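Local coordinates for protein hemoglobin subunit alpha (Isurus oxyrinchus, PDB 3MKB) that binds haem as the alpha subunit of a shark haemoglobin tetramer and, as in other haemoglobins, probably carries oxygen in the blood, at residues A[82-87]-A[135-140]. Sequence-based numbering, arbitrary orientation.
Sequences VLAVTH and LSSKYR. With HEM (protoporphyrin IX containing Fe), chain E.
The C-terminal tail 135-140, leaving helix 118-135 at its last residue, runs across helical segment 82-87 and comes closest at Ala-84 and Leu-135, whose CA atoms lie 4.2 Å apart. The methyl side chain of Ala-84 suits so tight an approach, and its CB rests 3.6 Å from CG of Lys-138. From there the lysine chain, bent at three torsions, crosses Val-85 obliquely, so that its aliphatic part lies against CG2 of the valine. A water stitches the two backbones together: it donates to the carbonyl oxygens of Ala-84 and Leu-135 and accepts from N of Lys-138, satisfying main-chain groups that no direct hydrogen bond links across the segments. On the haem side, the two branches of Leu-135 part: CD1 meets CB of Leu-83 at 3.8 Å, while CD2 reaches the porphyrin at HEM CAB, 3.4 Å away. In the globin fold this is where the F helix packs against the end of the H helix and the C-terminal tail, and His-87 is the proximal histidine, its NE2 bound to FE at 2.2 Å. A weak hydrogen bond from ND1 of His-87 to O of Leu-83 (3.4 Å, 149° at the hydrogen) helps fix the imidazole's rotation and would probably make the ligand slightly more electron-rich. His-58 binds the iron as well. Tyr-139 carries its OH to 3.2 Å from O of His-87, but the hydroxyl is hydrogen-bonded to O of Val-93, and the ring meets Trp-37 of a beta subunit edge-to-face. A phenylalanine here would keep the ring yet lose the hydroxyl and its bond to Val-93, and would probably loosen the tail's hold on the loop that follows helix 81-91. Beyond it, Arg-140 forms a salt bridge with Asp-125 of the second alpha subunit.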
loop_
_atom_site.group_PDB
_atom_site.type_symbol
_atom_site.label_atom_id
_atom_site.label_comp_id
_atom_site.label_asym_id
_atom_site.label_seq_id
_atom_site.Cartn_x
_atom_site.Cartn_y
_atom_site.Cartn_z
ATOM N N VAL A 82 10.351 22.069 5.142
ATOM C CA VAL A 82 9.200 22.952 5.329
ATOM C C VAL A 82 7.897 22.248 4.919
ATOM O O VAL A 82 6.886 22.288 5.620
ATOM C CB VAL A 82 9.381 24.282 4.561
ATOM C CG1 VAL A 82 8.056 24.941 4.233
ATOM C CG2 VAL A 82 10.242 25.193 5.366
ATOM N N LEU A 83 7.944 21.590 3.784
ATOM C CA LEU A 83 6.745 20.992 3.271
ATOM C C LEU A 83 6.341 19.727 4.061
ATOM O O LEU A 83 5.143 19.445 4.258
ATOM C CB LEU A 83 6.954 20.701 1.784
ATOM C CG LEU A 83 5.804 21.101 0.872
ATOM C CD1 LEU A 83 4.807 22.101 1.531
ATOM C CD2 LEU A 83 6.416 21.642 -0.403
ATOM N N ALA A 84 7.340 18.965 4.478
ATOM C CA ALA A 84 7.152 17.825 5.335
ATOM C C ALA A 84 6.461 18.264 6.651
ATOM O O ALA A 84 5.539 17.594 7.151
ATOM C CB ALA A 84 8.499 17.216 5.643
ATOM N N VAL A 85 6.904 19.389 7.213
ATOM C CA VAL A 85 6.226 19.931 8.421
ATOM C C VAL A 85 4.787 20.392 8.199
ATOM O O VAL A 85 3.935 20.128 9.026
ATOM C CB VAL A 85 7.053 21.054 9.110
ATOM C CG1 VAL A 85 6.205 21.786 10.190
ATOM C CG2 VAL A 85 8.281 20.467 9.714
ATOM N N THR A 86 4.510 21.081 7.109
ATOM C CA THR A 86 3.153 21.500 6.809
ATOM C C THR A 86 2.232 20.293 6.581
ATOM O O THR A 86 1.132 20.218 7.201
ATOM C CB THR A 86 3.122 22.469 5.609
ATOM O OG1 THR A 86 3.892 23.651 5.970
ATOM C CG2 THR A 86 1.716 22.891 5.327
ATOM N N HIS A 87 2.675 19.341 5.747
ATOM C CA HIS A 87 1.813 18.178 5.464
ATOM C C HIS A 87 1.670 17.227 6.601
ATOM O O HIS A 87 0.569 16.680 6.845
ATOM C CB HIS A 87 2.198 17.449 4.167
ATOM C CG HIS A 87 1.685 18.154 2.961
ATOM N ND1 HIS A 87 2.338 19.238 2.421
ATOM C CD2 HIS A 87 0.539 18.014 2.256
ATOM C CE1 HIS A 87 1.641 19.695 1.395
ATOM N NE2 HIS A 87 0.545 18.974 1.272
ATOM N N LEU A 135 8.205 14.081 2.312
ATOM C CA LEU A 135 6.901 14.555 2.756
ATOM C C LEU A 135 6.255 13.677 3.855
ATOM O O LEU A 135 5.474 14.189 4.669
ATOM C CB LEU A 135 5.958 14.705 1.557
ATOM C CG LEU A 135 5.779 16.065 0.857
ATOM C CD1 LEU A 135 6.940 17.018 0.976
ATOM C CD2 LEU A 135 5.452 15.853 -0.605
ATOM N N SER A 136 6.609 12.384 3.874
ATOM C CA SER A 136 6.176 11.405 4.902
ATOM C C SER A 136 7.070 11.313 6.124
ATOM O O SER A 136 6.859 10.432 6.967
ATOM C CB SER A 136 6.121 9.992 4.297
ATOM O OG SER A 136 5.269 9.979 3.151
ATOM N N SER A 137 8.053 12.202 6.243
ATOM C CA SER A 137 9.127 11.996 7.234
ATOM C C SER A 137 8.982 12.707 8.597
ATOM O O SER A 137 9.782 12.462 9.487
ATOM C CB SER A 137 10.496 12.316 6.621
ATOM O OG SER A 137 10.728 13.721 6.575
ATOM N N LYS A 138 8.004 13.590 8.752
ATOM C CA LYS A 138 7.887 14.415 9.969
ATOM C C LYS A 138 6.531 14.255 10.623
ATOM O O LYS A 138 5.985 15.208 11.223
ATOM C CB LYS A 138 8.128 15.908 9.667
ATOM C CG LYS A 138 9.466 16.244 8.962
ATOM C CD LYS A 138 10.641 16.406 9.944
ATOM C CE LYS A 138 10.308 17.349 11.114
ATOM N NZ LYS A 138 11.414 18.330 11.448
ATOM N N TYR A 139 5.994 13.037 10.537
ATOM C CA TYR A 139 4.706 12.742 11.164
ATOM C C TYR A 139 4.779 12.397 12.679
ATOM O O TYR A 139 3.870 12.753 13.449
ATOM C CB TYR A 139 4.001 11.649 10.343
ATOM C CG TYR A 139 3.428 12.216 9.060
ATOM C CD1 TYR A 139 2.094 12.518 8.987
ATOM C CD2 TYR A 139 4.248 12.534 7.939
ATOM C CE1 TYR A 139 1.501 13.028 7.835
ATOM C CE2 TYR A 139 3.681 13.095 6.760
ATOM C CZ TYR A 139 2.273 13.349 6.732
ATOM O OH TYR A 139 1.621 13.913 5.639
ATOM N N ARG A 140 5.867 11.736 13.099
ATOM C CA ARG A 140 5.939 11.108 14.436
ATOM C C ARG A 140 7.343 10.905 14.964
ATOM O O ARG A 140 8.310 11.086 14.269
ATOM C CB ARG A 140 5.228 9.754 14.442
ATOM C CG ARG A 140 5.746 8.757 13.415
ATOM C CD ARG A 140 4.921 7.460 13.464
ATOM N NE ARG A 140 5.538 6.428 12.651
ATOM C CZ ARG A 140 5.127 5.169 12.583
ATOM N NH1 ARG A 140 5.762 4.335 11.785
ATOM N NH2 ARG A 140 4.085 4.739 13.307
HETATM C CHA HEM E . -1.316 22.812 0.551
HETATM C CHB HEM E . 2.468 21.028 -1.845
HETATM C CHC HEM E . 0.488 16.553 -1.871
HETATM C CHD HEM E . -3.092 18.215 0.882
HETATM C C1A HEM E . -0.089 22.742 -0.071
HETATM C C2A HEM E . 0.849 23.817 -0.278
HETATM C C3A HEM E . 1.934 23.338 -0.924
HETATM C C4A HEM E . 1.663 21.928 -1.187
HETATM C CMA HEM E . 3.246 24.091 -1.365
HETATM C CAA HEM E . 0.603 25.204 0.343
HETATM C CBA HEM E . 1.356 24.960 1.693
HETATM C CGA HEM E . 1.653 26.238 2.417
HETATM O O1A HEM E . 0.894 27.231 2.170
HETATM O O2A HEM E . 2.622 26.278 3.236
HETATM C C1B HEM E . 2.260 19.673 -2.032
HETATM C C2B HEM E . 3.207 18.760 -2.633
HETATM C C3B HEM E . 2.650 17.539 -2.668
HETATM C C4B HEM E . 1.348 17.617 -2.054
HETATM C CMB HEM E . 4.618 19.096 -3.192
HETATM C CAB HEM E . 3.273 16.218 -3.188
HETATM C CBB HEM E . 4.269 16.105 -4.084
HETATM C C1C HEM E . -0.682 16.568 -1.135
HETATM C C2C HEM E . -1.594 15.441 -0.923
HETATM C C3C HEM E . -2.628 15.891 -0.170
HETATM C C4C HEM E . -2.379 17.316 0.115
HETATM C CMC HEM E . -1.334 14.043 -1.558
HETATM C CAC HEM E . -3.833 15.024 0.286
HETATM C CBC HEM E . -4.293 14.008 -0.502
HETATM C C1D HEM E . -2.944 19.600 0.964
HETATM C C2D HEM E . -3.967 20.454 1.506
HETATM C C3D HEM E . -3.515 21.879 1.372
HETATM C C4D HEM E . -2.170 21.752 0.827
HETATM C CMD HEM E . -5.357 20.021 2.054
HETATM C CAD HEM E . -4.358 23.122 1.837
HETATM C CBD HEM E . -5.114 23.882 0.703
HETATM C CGD HEM E . -6.399 23.234 0.135
HETATM O O1D HEM E . -7.327 22.791 0.899
HETATM O O2D HEM E . -6.545 23.147 -1.118
HETATM N NA HEM E . 0.440 21.634 -0.642
HETATM N NB HEM E . 1.108 18.931 -1.674
HETATM N NC HEM E . -1.208 17.639 -0.475
HETATM N ND HEM E . -1.870 20.400 0.558
HETATM FE FE HEM E . -0.356 19.654 -0.582
HETATM O O HOH W 1 6.216 14.736 7.234
#